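Local coordinates for protein vacuolar aminopeptidase 1 (Saccharomyces cerevisiae, PDB 5JH9) that removes N-terminal amino acids from peptides as a zinc-dependent, dodecameric vacuolar aminopeptidase and, as its precursor, serves as major cargo of the cytoplasm-to-vacuole targeting pathway, at residues I97-G102 with L118-R123; D285-T290 with S482-T487; V407-I412 with G488-G493. The protein carries 1 engineered substitution. All blocks are in the same frame, centred on the assembly; numbering follows the deposited sequence.

Along the chain contact 1 is complete before the other two begin. It sits at the neighbouring strands 102-108 and 112-118 of the large mixed sheet, its centre about 41 Å from that of contact 2 and about 35 Å from that of contact 3, away from the annotated zinc and substrate residues. Contacts 2 and 3 have centres about 17 Å apart and alternate along the sequence: 285-290 and 407-412 are met in turn by 482-487 and 488-493, the run that leads from His481, a zinc ligand, through strand 485-488 into helix 491-510. Both contacts also reach a second subunit, contact 2 through both segments and contact 3 through Val407 and Pro408.

Contact 1: I97-G102 with L118-R123; sequences IGEDGG and LGKNWR
Lys120 and Asp100 lie side by side and point the same way beyond the open end of a beta hairpin, whose strands 102-108 and 112-118 belong to the large mixed sheet of the M18 peptidase. The lysine has its CG turned away from its own backbone N (chi1 -178°) and runs extended as far as CE, bending only at the last torsion. Its aliphatic part therefore does the touching: CG rests on Glu99 O at 3.4 Å, and farther out CE passes Asp100 OD1 at 3.6 Å. The charged ends do not close into a salt bridge, for Lys120 NZ stays 4.5 Å from Glu99 OE1, so any attraction there is probably long-range. A water bridges the two backbones, donating to Glu99 O and to Lys120 O.

At the other end of the contact the meeting is apolar. Leu118 brings its CD2 to CG2 of Ile97 at 4.2 Å, and both side chains also pack on helix 355-368, Leu118 against Phe367 and Ile97 against Ser363 and Ala366. The type I turn Gly98-Gly101 carries Glu99 and Asp100 at its middle and leads into strand 102-108. Gly101, with a positive phi, makes a CA-H...O contact with Leu118 O at 3.4 Å. Gly102 and Leu118 then form an antiparallel hydrogen-bonded pair: Gly102 N reaches a lone pair of Leu118 O at 2.9 Å, while Leu118 N gives the straighter bond, 172° at hydrogen, to Gly102 O at 2.8 Å.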
ATOM      1  N   ILE B  97      33.773   1.599  62.892  1.00 44.15           N
ATOM      2  CA  ILE B  97      34.888   2.204  62.164  1.00 43.82           C
ATOM      3  C   ILE B  97      35.497   3.269  63.063  1.00 45.62           C
ATOM      4  O   ILE B  97      34.782   4.156  63.542  1.00 46.47           O
ATOM      5  CB  ILE B  97      34.429   2.868  60.842  1.00 42.42           C
ATOM      6  CG1 ILE B  97      33.782   1.825  59.915  1.00 41.04           C
ATOM      7  CG2 ILE B  97      35.601   3.573  60.156  1.00 42.28           C
ATOM      8  CD1 ILE B  97      33.193   2.401  58.648  1.00 39.97           C
ATOM      9  N   GLY B  98      36.811   3.177  63.273  1.00 46.41           N
ATOM     10  CA  GLY B  98      37.554   4.100  64.131  1.00 48.17           C
ATOM     11  C   GLY B  98      38.668   4.797  63.375  1.00 48.08           C
ATOM     12  O   GLY B  98      38.760   4.698  62.146  1.00 46.34           O
ATOM     13  N   GLU B  99      39.527   5.486  64.123  1.00 49.85           N
ATOM     14  CA  GLU B  99      40.565   6.355  63.543  1.00 50.21           C
ATOM     15  C   GLU B  99      41.601   5.635  62.663  1.00 49.26           C
ATOM     16  O   GLU B  99      42.213   6.263  61.803  1.00 49.00           O
ATOM     17  CB  GLU B  99      41.282   7.153  64.642  1.00 52.66           C
ATOM     18  CG  GLU B  99      42.244   6.338  65.493  1.00 54.26           C
ATOM     19  CD  GLU B  99      42.835   7.131  66.639  1.00 57.00           C
ATOM     20  OE1 GLU B  99      44.071   7.096  66.808  1.00 58.26           O
ATOM     21  OE2 GLU B  99      42.068   7.789  67.371  1.00 58.25           O
ATOM     22  N   ASP B 100      41.798   4.337  62.888  1.00 49.09           N
ATOM     23  CA  ASP B 100      42.678   3.523  62.033  1.00 48.22           C
ATOM     24  C   ASP B 100      42.084   3.125  60.676  1.00 45.59           C
ATOM     25  O   ASP B 100      42.810   2.599  59.822  1.00 44.88           O
ATOM     26  CB  ASP B 100      43.117   2.262  62.778  1.00 49.63           C
ATOM     27  CG  ASP B 100      44.071   2.563  63.905  1.00 52.28           C
ATOM     28  OD1 ASP B 100      44.001   3.679  64.465  1.00 53.36           O
ATOM     29  OD2 ASP B 100      44.899   1.684  64.224  1.00 53.81           O
ATOM     30  N   GLY B 101      40.786   3.355  60.471  1.00 44.10           N
ATOM     31  CA  GLY B 101      40.119   2.962  59.223  1.00 41.92           C
ATOM     32  C   GLY B 101      40.132   1.453  59.067  1.00 41.06           C
ATOM     33  O   GLY B 101      40.025   0.730  60.052  1.00 42.01           O
ATOM     34  N   GLY B 102      40.290   0.972  57.840  1.00 39.61           N
ATOM     35  CA  GLY B 102      40.371  -0.466  57.589  1.00 39.12           C
ATOM     36  C   GLY B 102      39.650  -0.892  56.333  1.00 37.45           C
ATOM     37  O   GLY B 102      39.391  -0.081  55.446  1.00 36.61           O
ATOM     38  N   LEU B 118      39.606   2.186  53.801  1.00 34.85           N
ATOM     39  CA  LEU B 118      39.717   3.543  54.321  1.00 35.62           C
ATOM     40  C   LEU B 118      41.033   3.720  55.069  1.00 36.57           C
ATOM     41  O   LEU B 118      41.306   3.000  56.027  1.00 37.29           O
ATOM     42  CB  LEU B 118      38.533   3.832  55.242  1.00 35.92           C
ATOM     43  CG  LEU B 118      38.468   5.210  55.905  1.00 37.11           C
ATOM     44  CD1 LEU B 118      38.627   6.324  54.875  1.00 37.21           C
ATOM     45  CD2 LEU B 118      37.156   5.350  56.661  1.00 37.24           C
ATOM     46  N   GLY B 119      41.841   4.680  54.626  1.00 40.26           N
ATOM     47  CA  GLY B 119      43.171   4.901  55.187  1.00 40.46           C
ATOM     48  C   GLY B 119      43.136   5.740  56.453  1.00 39.67           C
ATOM     49  O   GLY B 119      42.316   6.642  56.582  1.00 38.78           O
ATOM     50  N   LYS B 120      44.043   5.444  57.381  1.00 40.79           N
ATOM     51  CA  LYS B 120      44.181   6.214  58.621  1.00 41.38           C
ATOM     52  C   LYS B 120      44.465   7.697  58.363  1.00 41.73           C
ATOM     53  O   LYS B 120      44.004   8.556  59.109  1.00 42.75           O
ATOM     54  CB  LYS B 120      45.288   5.610  59.488  1.00 43.64           C
ATOM     55  CG  LYS B 120      45.494   6.302  60.821  1.00 45.67           C
ATOM     56  CD  LYS B 120      46.370   5.481  61.756  1.00 48.01           C
ATOM     57  CE  LYS B 120      46.346   6.044  63.166  1.00 50.46           C
ATOM     58  NZ  LYS B 120      46.683   7.496  63.200  1.00 52.97           N
ATOM     59  N   ASN B 121      45.218   7.986  57.305  1.00 41.90           N
ATOM     60  CA  ASN B 121      45.577   9.357  56.938  1.00 43.23           C
ATOM     61  C   ASN B 121      44.724   9.982  55.838  1.00 41.18           C
ATOM     62  O   ASN B 121      45.100  11.011  55.276  1.00 42.74           O
ATOM     63  CB  ASN B 121      47.057   9.396  56.549  1.00 46.56           C
ATOM     64  CG  ASN B 121      47.955   8.966  57.686  1.00 49.41           C
ATOM     65  OD1 ASN B 121      47.625   9.169  58.848  1.00 49.68           O
ATOM     66  ND2 ASN B 121      49.089   8.362  57.358  1.00 52.34           N
ATOM     67  N   TRP B 122      43.575   9.382  55.537  1.00 38.46           N
ATOM     68  CA  TRP B 122      42.667   9.948  54.545  1.00 37.00           C
ATOM     69  C   TRP B 122      42.098  11.265  55.063  1.00 38.17           C
ATOM     70  O   TRP B 122      41.823  11.399  56.255  1.00 39.56           O
ATOM     71  CB  TRP B 122      41.528   8.985  54.234  1.00 35.48           C
ATOM     72  CG  TRP B 122      40.549   9.537  53.246  1.00 34.75           C
ATOM     73  CD1 TRP B 122      40.717   9.635  51.898  1.00 34.31           C
ATOM     74  CD2 TRP B 122      39.266  10.097  53.540  1.00 35.22           C
ATOM     75  NE1 TRP B 122      39.605  10.210  51.327  1.00 34.15           N
ATOM     76  CE2 TRP B 122      38.696  10.498  52.310  1.00 34.88           C
ATOM     77  CE3 TRP B 122      38.533  10.285  54.722  1.00 36.78           C
ATOM     78  CZ2 TRP B 122      37.426  11.086  52.228  1.00 36.09           C
ATOM     79  CZ3 TRP B 122      37.271  10.872  54.642  1.00 38.50           C
ATOM     80  CH2 TRP B 122      36.729  11.262  53.399  1.00 38.12           C
ATOM     81  N   ARG B 123      41.961  12.226  54.156  1.00 38.33           N
ATOM     82  CA  ARG B 123      41.278  13.486  54.416  1.00 40.18           C
ATOM     83  C   ARG B 123      40.315  13.715  53.268  1.00 38.35           C
ATOM     84  O   ARG B 123      40.478  13.120  52.198  1.00 36.31           O
ATOM     85  CB  ARG B 123      42.276  14.639  54.471  1.00 43.96           C
ATOM     86  CG  ARG B 123      43.461  14.421  55.400  1.00 46.64           C
ATOM     87  CD  ARG B 123      44.400  15.624  55.410  1.00 52.01           C
ATOM     88  NE  ARG B 123      44.718  16.083  54.053  1.00 52.35           N
ATOM     89  CZ  ARG B 123      45.557  15.483  53.202  1.00 52.00           C
ATOM     90  NH1 ARG B 123      46.220  14.366  53.538  1.00 51.48           N
ATOM     91  NH2 ARG B 123      45.742  16.009  51.989  1.00 52.91           N
TER
HETATM   92  O   HOH W   1      42.624   9.129  61.648  1.00 44.05           O

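Contact 2: D285-T290 with S482-T487; sequences DVQKGT and SIRAAT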
ATOM      1  N   ASP B 285      21.124 -20.162  31.536  1.00 30.23           N
ATOM      2  CA  ASP B 285      21.871 -21.148  30.760  1.00 30.54           C
ATOM      3  C   ASP B 285      22.847 -21.871  31.683  1.00 31.14           C
ATOM      4  O   ASP B 285      23.653 -21.217  32.349  1.00 31.13           O
ATOM      5  CB  ASP B 285      22.634 -20.436  29.634  1.00 30.50           C
ATOM      6  CG  ASP B 285      23.119 -21.380  28.538  1.00 30.70           C
ATOM      7  OD1 ASP B 285      23.294 -22.596  28.780  1.00 31.11           O
ATOM      8  OD2 ASP B 285      23.339 -20.880  27.414  1.00 30.87           O
ATOM      9  N   VAL B 286      22.759 -23.203  31.737  1.00 31.59           N
ATOM     10  CA  VAL B 286      23.705 -24.013  32.530  1.00 32.19           C
ATOM     11  C   VAL B 286      24.935 -24.471  31.747  1.00 32.33           C
ATOM     12  O   VAL B 286      25.766 -25.181  32.306  1.00 32.99           O
ATOM     13  CB  VAL B 286      23.054 -25.259  33.206  1.00 32.67           C
ATOM     14  CG1 VAL B 286      22.179 -24.837  34.377  1.00 32.95           C
ATOM     15  CG2 VAL B 286      22.290 -26.129  32.204  1.00 32.67           C
ATOM     16  N   GLN B 287      25.062 -24.097  30.469  1.00 31.91           N
ATOM     17  CA  GLN B 287      26.278 -24.421  29.715  1.00 31.63           C
ATOM     18  C   GLN B 287      27.453 -23.657  30.315  1.00 31.62           C
ATOM     19  O   GLN B 287      27.482 -22.424  30.298  1.00 30.94           O
ATOM     20  CB  GLN B 287      26.160 -24.082  28.229  1.00 31.13           C
ATOM     21  CG  GLN B 287      27.283 -24.713  27.397  1.00 31.31           C
ATOM     22  CD  GLN B 287      27.255 -24.317  25.929  1.00 30.93           C
ATOM     23  OE1 GLN B 287      26.601 -23.355  25.549  1.00 30.43           O
ATOM     24  NE2 GLN B 287      27.991 -25.052  25.102  1.00 30.97           N
ATOM     25  N   LYS B 288      28.408 -24.408  30.850  1.00 32.04           N
ATOM     26  CA  LYS B 288      29.612 -23.836  31.435  1.00 32.26           C
ATOM     27  C   LYS B 288      30.413 -23.098  30.371  1.00 31.87           C
ATOM     28  O   LYS B 288      30.474 -23.529  29.215  1.00 31.49           O
ATOM     29  CB  LYS B 288      30.469 -24.943  32.056  1.00 33.01           C
ATOM     30  CG  LYS B 288      31.668 -24.465  32.848  1.00 33.60           C
ATOM     31  CD  LYS B 288      32.395 -25.669  33.416  1.00 34.47           C
ATOM     32  CE  LYS B 288      33.674 -25.285  34.120  1.00 35.06           C
ATOM     33  NZ  LYS B 288      34.369 -26.524  34.559  1.00 35.96           N
ATOM     34  N   GLY B 289      31.030 -21.991  30.770  1.00 31.77           N
ATOM     35  CA  GLY B 289      31.867 -21.216  29.868  1.00 31.69           C
ATOM     36  C   GLY B 289      33.099 -21.991  29.423  1.00 32.02           C
ATOM     37  O   GLY B 289      33.450 -23.012  30.021  1.00 32.22           O
ATOM     38  N   THR B 290      33.747 -21.521  28.364  1.00 32.02           N
ATOM     39  CA  THR B 290      34.960 -22.181  27.877  1.00 32.62           C
ATOM     40  C   THR B 290      35.859 -21.240  27.087  1.00 32.54           C
ATOM     41  O   THR B 290      35.401 -20.245  26.511  1.00 32.29           O
ATOM     42  CB  THR B 290      34.621 -23.430  27.026  1.00 32.82           C
ATOM     43  OG1 THR B 290      35.828 -24.108  26.650  1.00 33.45           O
ATOM     44  CG2 THR B 290      33.852 -23.062  25.783  1.00 32.46           C
ATOM     45  N   SER B 482      23.139 -11.538  24.526  1.00 27.27           N
ATOM     46  CA  SER B 482      22.872 -12.920  24.152  1.00 27.71           C
ATOM     47  C   SER B 482      22.788 -13.748  25.427  1.00 28.15           C
ATOM     48  O   SER B 482      23.195 -13.298  26.497  1.00 27.93           O
ATOM     49  CB  SER B 482      23.971 -13.477  23.249  1.00 27.46           C
ATOM     50  OG  SER B 482      23.698 -14.829  22.911  1.00 27.92           O
ATOM     51  N   ILE B 483      22.250 -14.956  25.304  1.00 28.76           N
ATOM     52  CA  ILE B 483      22.317 -15.921  26.396  1.00 29.35           C
ATOM     53  C   ILE B 483      23.758 -16.437  26.603  1.00 29.13           C
ATOM     54  O   ILE B 483      24.112 -16.894  27.692  1.00 29.49           O
ATOM     55  CB  ILE B 483      21.331 -17.086  26.175  1.00 30.17           C
ATOM     56  CG1 ILE B 483      21.009 -17.762  27.510  1.00 31.00           C
ATOM     57  CG2 ILE B 483      21.863 -18.078  25.145  1.00 30.07           C
ATOM     58  CD1 ILE B 483      19.944 -18.834  27.410  1.00 31.96           C
ATOM     59  N   ARG B 484      24.578 -16.374  25.556  1.00 28.75           N
ATOM     60  CA  ARG B 484      25.979 -16.775  25.640  1.00 28.67           C
ATOM     61  C   ARG B 484      26.833 -15.810  24.819  1.00 28.13           C
ATOM     62  O   ARG B 484      26.714 -15.761  23.603  1.00 28.20           O
ATOM     63  CB  ARG B 484      26.126 -18.208  25.131  1.00 29.02           C
ATOM     64  CG  ARG B 484      27.450 -18.868  25.458  1.00 29.09           C
ATOM     65  CD  ARG B 484      27.409 -20.328  25.041  1.00 29.58           C
ATOM     66  NE  ARG B 484      28.676 -21.016  25.295  1.00 29.76           N
ATOM     67  CZ  ARG B 484      29.089 -21.458  26.487  1.00 30.26           C
ATOM     68  NH1 ARG B 484      28.358 -21.291  27.591  1.00 30.55           N
ATOM     69  NH2 ARG B 484      30.267 -22.068  26.576  1.00 30.54           N
ATOM     70  N   ALA B 485      27.681 -15.040  25.487  1.00 27.94           N
ATOM     71  CA  ALA B 485      28.467 -13.985  24.847  1.00 27.59           C
ATOM     72  C   ALA B 485      29.929 -14.407  24.702  1.00 27.77           C
ATOM     73  O   ALA B 485      30.293 -15.534  25.058  1.00 28.26           O
ATOM     74  CB  ALA B 485      28.351 -12.707  25.659  1.00 27.44           C
ATOM     75  N   ALA B 486      30.756 -13.509  24.161  1.00 27.61           N
ATOM     76  CA  ALA B 486      32.194 -13.753  23.999  1.00 27.77           C
ATOM     77  C   ALA B 486      33.031 -12.505  24.274  1.00 27.70           C
ATOM     78  O   ALA B 486      32.608 -11.385  23.979  1.00 27.30           O
ATOM     79  CB  ALA B 486      32.478 -14.263  22.595  1.00 27.85           C
ATOM     80  N   THR B 487      34.213 -12.719  24.857  1.00 28.08           N
ATOM     81  CA  THR B 487      35.257 -11.693  24.980  1.00 28.22           C
ATOM     82  C   THR B 487      36.607 -12.362  24.704  1.00 28.85           C
ATOM     83  O   THR B 487      36.661 -13.560  24.399  1.00 29.06           O
ATOM     84  CB  THR B 487      35.239 -11.002  26.375  1.00 28.27           C
ATOM     85  OG1 THR B 487      36.162  -9.907  26.396  1.00 28.38           O
ATOM     86  CG2 THR B 487      35.596 -11.966  27.499  1.00 28.73           C
TER
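Lys288 O takes a hydrogen bond from Arg484 NH2 at 3.0 Å, close to the guanidinium plane, and a weak one from NH1 of the same group. NH1 also makes a weak bond to Gln287 O, so two successive carbonyls of the 285-290 loop receive the arginine. Its chain is extended from CG to NE, which carries the charge across to this loop. There the Gln287 amide stacks on the guanidinium, the planes 25° apart: OE1 lies over one face, 3.1 Å from Arg484 NE, at an angle too poor for a hydrogen bond. Thr290 CG2 comes to the edge at 3.8 Å from Arg484 NH2.

Each segment is braced from within, by an Asx turn from Gln287 N to Asp285 OD1 and by an ST turn from Arg484 N to Ser482 OG. Beside them Asp285 CB packs on Ile483 CG1 at 3.8 Å, the two side chains crossing at about a right angle. Arg484 NH2 also forms a salt bridge with Asp174 of the second subunit, and Ser482 OG bonds to Asp172 there. The guanidinium thus ties the carbonyls of the 285-290 loop to a carboxylate of the second subunit, which would be expected to stabilise its positive charge.

Contact 3: V407-I412 with G488-G493; sequences VPNVGI and GSKDVG
The carboxylate of Asp491 and the side-chain amide of Asn409 are the flat groups here, and each receives a backbone N-H from the opposite segment. Asn409 N approaches Asp491 OD2 on its syn side, 30° out of the carboxylate plane, in a nearly straight bond of 3.0 Å. The other oxygen, Asp491 OD1, lies 2.8 Å from a water that also sits by Val407 O and takes a bond from Val410 N. In the reverse direction Lys490 N donates to Asn409 OD1 at 2.8 Å from above the amide plane. CB of Lys490 lies 3.3 Å from the same oxygen, and the two side chains cross at about a right angle.

Asn409 has its CG beside its own backbone N (chi1 -56°), which turns the amide toward the Gly488-Lys490 bend. OD1 comes within 3.2 Å of Gly488 CA, a close approach at a residue without a side chain. The other end of the amide is held too, ND2 donating to His297 O. Pro408 adds an apolar touch, its CB 4.1 Å from Gly488 CA.

The contact thus fastens the loop before strand 412-415 to the junction where strand 485-488, edge of a three-stranded sheet, passes into helix 491-510. Ile412 packs on Phe498 and Phe499 of that helix, Asp491 touches Ile475 of strand 469-477, and Pro408 meets Tyr154 of the second subunit.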
ATOM      1  N   VAL B 407      39.150  -4.151  19.914  1.00 26.71           N
ATOM      2  CA  VAL B 407      39.388  -5.521  19.462  1.00 27.32           C
ATOM      3  C   VAL B 407      39.838  -6.368  20.667  1.00 27.36           C
ATOM      4  O   VAL B 407      40.175  -5.801  21.713  1.00 27.25           O
ATOM      5  CB  VAL B 407      40.413  -5.571  18.304  1.00 27.98           C
ATOM      6  CG1 VAL B 407      39.851  -4.887  17.073  1.00 28.04           C
ATOM      7  CG2 VAL B 407      41.737  -4.936  18.685  1.00 28.38           C
ATOM      8  N   PRO B 408      39.819  -7.715  20.540  1.00 27.71           N
ATOM      9  CA  PRO B 408      40.115  -8.570  21.695  1.00 27.88           C
ATOM     10  C   PRO B 408      41.569  -8.513  22.162  1.00 28.36           C
ATOM     11  O   PRO B 408      42.468  -8.233  21.370  1.00 28.79           O
ATOM     12  CB  PRO B 408      39.807  -9.986  21.176  1.00 28.43           C
ATOM     13  CG  PRO B 408      38.926  -9.781  19.985  1.00 28.40           C
ATOM     14  CD  PRO B 408      39.467  -8.532  19.363  1.00 28.21           C
ATOM     15  N   ASN B 409      41.765  -8.784  23.450  1.00 28.37           N
ATOM     16  CA  ASN B 409      43.080  -9.028  24.046  1.00 29.03           C
ATOM     17  C   ASN B 409      44.068  -7.860  23.948  1.00 29.23           C
ATOM     18  O   ASN B 409      45.273  -8.079  23.849  1.00 29.80           O
ATOM     19  CB  ASN B 409      43.696 -10.314  23.456  1.00 29.74           C
ATOM     20  CG  ASN B 409      42.793 -11.522  23.624  1.00 29.75           C
ATOM     21  OD1 ASN B 409      42.228 -11.736  24.700  1.00 29.54           O
ATOM     22  ND2 ASN B 409      42.642 -12.311  22.565  1.00 30.06           N
ATOM     23  N   VAL B 410      43.553  -6.633  23.990  1.00 28.71           N
ATOM     24  CA  VAL B 410      44.392  -5.437  23.904  1.00 29.15           C
ATOM     25  C   VAL B 410      44.385  -4.686  25.229  1.00 29.05           C
ATOM     26  O   VAL B 410      45.441  -4.429  25.792  1.00 29.40           O
ATOM     27  CB  VAL B 410      43.962  -4.530  22.733  1.00 28.98           C
ATOM     28  CG1 VAL B 410      44.611  -3.147  22.823  1.00 29.23           C
ATOM     29  CG2 VAL B 410      44.330  -5.200  21.418  1.00 29.56           C
ATOM     30  N   GLY B 411      43.201  -4.325  25.712  1.00 28.61           N
ATOM     31  CA  GLY B 411      43.085  -3.663  27.007  1.00 28.74           C
ATOM     32  C   GLY B 411      41.720  -3.052  27.230  1.00 28.47           C
ATOM     33  O   GLY B 411      40.792  -3.303  26.473  1.00 27.91           O
ATOM     34  N   ILE B 412      41.621  -2.224  28.262  1.00 28.73           N
ATOM     35  CA  ILE B 412      40.358  -1.591  28.627  1.00 28.71           C
ATOM     36  C   ILE B 412      39.887  -0.634  27.511  1.00 28.47           C
ATOM     37  O   ILE B 412      40.704  -0.070  26.784  1.00 28.77           O
ATOM     38  CB  ILE B 412      40.496  -0.875  30.000  1.00 29.20           C
ATOM     39  CG1 ILE B 412      39.144  -0.779  30.711  1.00 29.30           C
ATOM     40  CG2 ILE B 412      41.174   0.486  29.856  1.00 29.47           C
ATOM     41  CD1 ILE B 412      38.703  -2.084  31.355  1.00 29.54           C
ATOM     42  N   GLY B 488      37.694 -11.602  24.791  1.00 29.19           N
ATOM     43  CA  GLY B 488      39.027 -12.174  24.612  1.00 29.93           C
ATOM     44  C   GLY B 488      39.435 -13.006  25.821  1.00 30.39           C
ATOM     45  O   GLY B 488      39.048 -12.697  26.947  1.00 30.16           O
ATOM     46  N   SER B 489      40.213 -14.062  25.587  1.00 31.02           N
ATOM     47  CA  SER B 489      40.698 -14.929  26.665  1.00 31.68           C
ATOM     48  C   SER B 489      41.664 -14.216  27.622  1.00 32.29           C
ATOM     49  O   SER B 489      41.747 -14.599  28.782  1.00 32.75           O
ATOM     50  CB  SER B 489      41.354 -16.197  26.100  1.00 32.30           C
ATOM     51  OG  SER B 489      42.394 -15.885  25.193  1.00 32.88           O
ATOM     52  N   LYS B 490      42.374 -13.195  27.136  1.00 38.34           N
ATOM     53  CA  LYS B 490      43.262 -12.362  27.972  1.00 38.29           C
ATOM     54  C   LYS B 490      42.563 -11.190  28.667  1.00 36.34           C
ATOM     55  O   LYS B 490      43.166 -10.549  29.526  1.00 35.92           O
ATOM     56  CB  LYS B 490      44.427 -11.782  27.152  1.00 40.59           C
ATOM     57  CG  LYS B 490      45.691 -12.613  27.139  1.00 43.26           C
ATOM     58  CD  LYS B 490      45.718 -13.629  26.016  1.00 45.20           C
ATOM     59  CE  LYS B 490      47.111 -14.218  25.852  1.00 48.65           C
ATOM     60  NZ  LYS B 490      48.122 -13.211  25.409  1.00 51.06           N
ATOM     61  N   ASP B 491      41.317 -10.903  28.302  1.00 35.31           N
ATOM     62  CA  ASP B 491      40.679  -9.655  28.716  1.00 34.22           C
ATOM     63  C   ASP B 491      40.277  -9.588  30.186  1.00 32.83           C
ATOM     64  O   ASP B 491      40.244  -8.498  30.748  1.00 32.06           O
ATOM     65  CB  ASP B 491      39.496  -9.317  27.797  1.00 34.49           C
ATOM     66  CG  ASP B 491      39.950  -8.716  26.482  1.00 36.29           C
ATOM     67  OD1 ASP B 491      40.791  -7.792  26.526  1.00 36.86           O
ATOM     68  OD2 ASP B 491      39.486  -9.154  25.403  1.00 37.47           O
ATOM     69  N   VAL B 492      40.009 -10.733  30.812  1.00 32.84           N
ATOM     70  CA  VAL B 492      39.747 -10.770  32.255  1.00 32.45           C
ATOM     71  C   VAL B 492      41.002 -10.303  32.995  1.00 32.69           C
ATOM     72  O   VAL B 492      40.936  -9.393  33.821  1.00 32.13           O
ATOM     73  CB  VAL B 492      39.350 -12.174  32.766  1.00 33.15           C
ATOM     74  CG1 VAL B 492      39.188 -12.165  34.283  1.00 33.48           C
ATOM     75  CG2 VAL B 492      38.061 -12.646  32.112  1.00 33.16           C
ATOM     76  N   GLY B 493      42.135 -10.923  32.676  1.00 33.86           N
ATOM     77  CA  GLY B 493      43.418 -10.563  33.281  1.00 34.94           C
ATOM     78  C   GLY B 493      43.845  -9.137  32.971  1.00 34.59           C
ATOM     79  O   GLY B 493      44.324  -8.425  33.856  1.00 34.50           O
TER
HETATM   80  O   HOH W   2      40.860  -5.821  24.510  1.00 26.93           O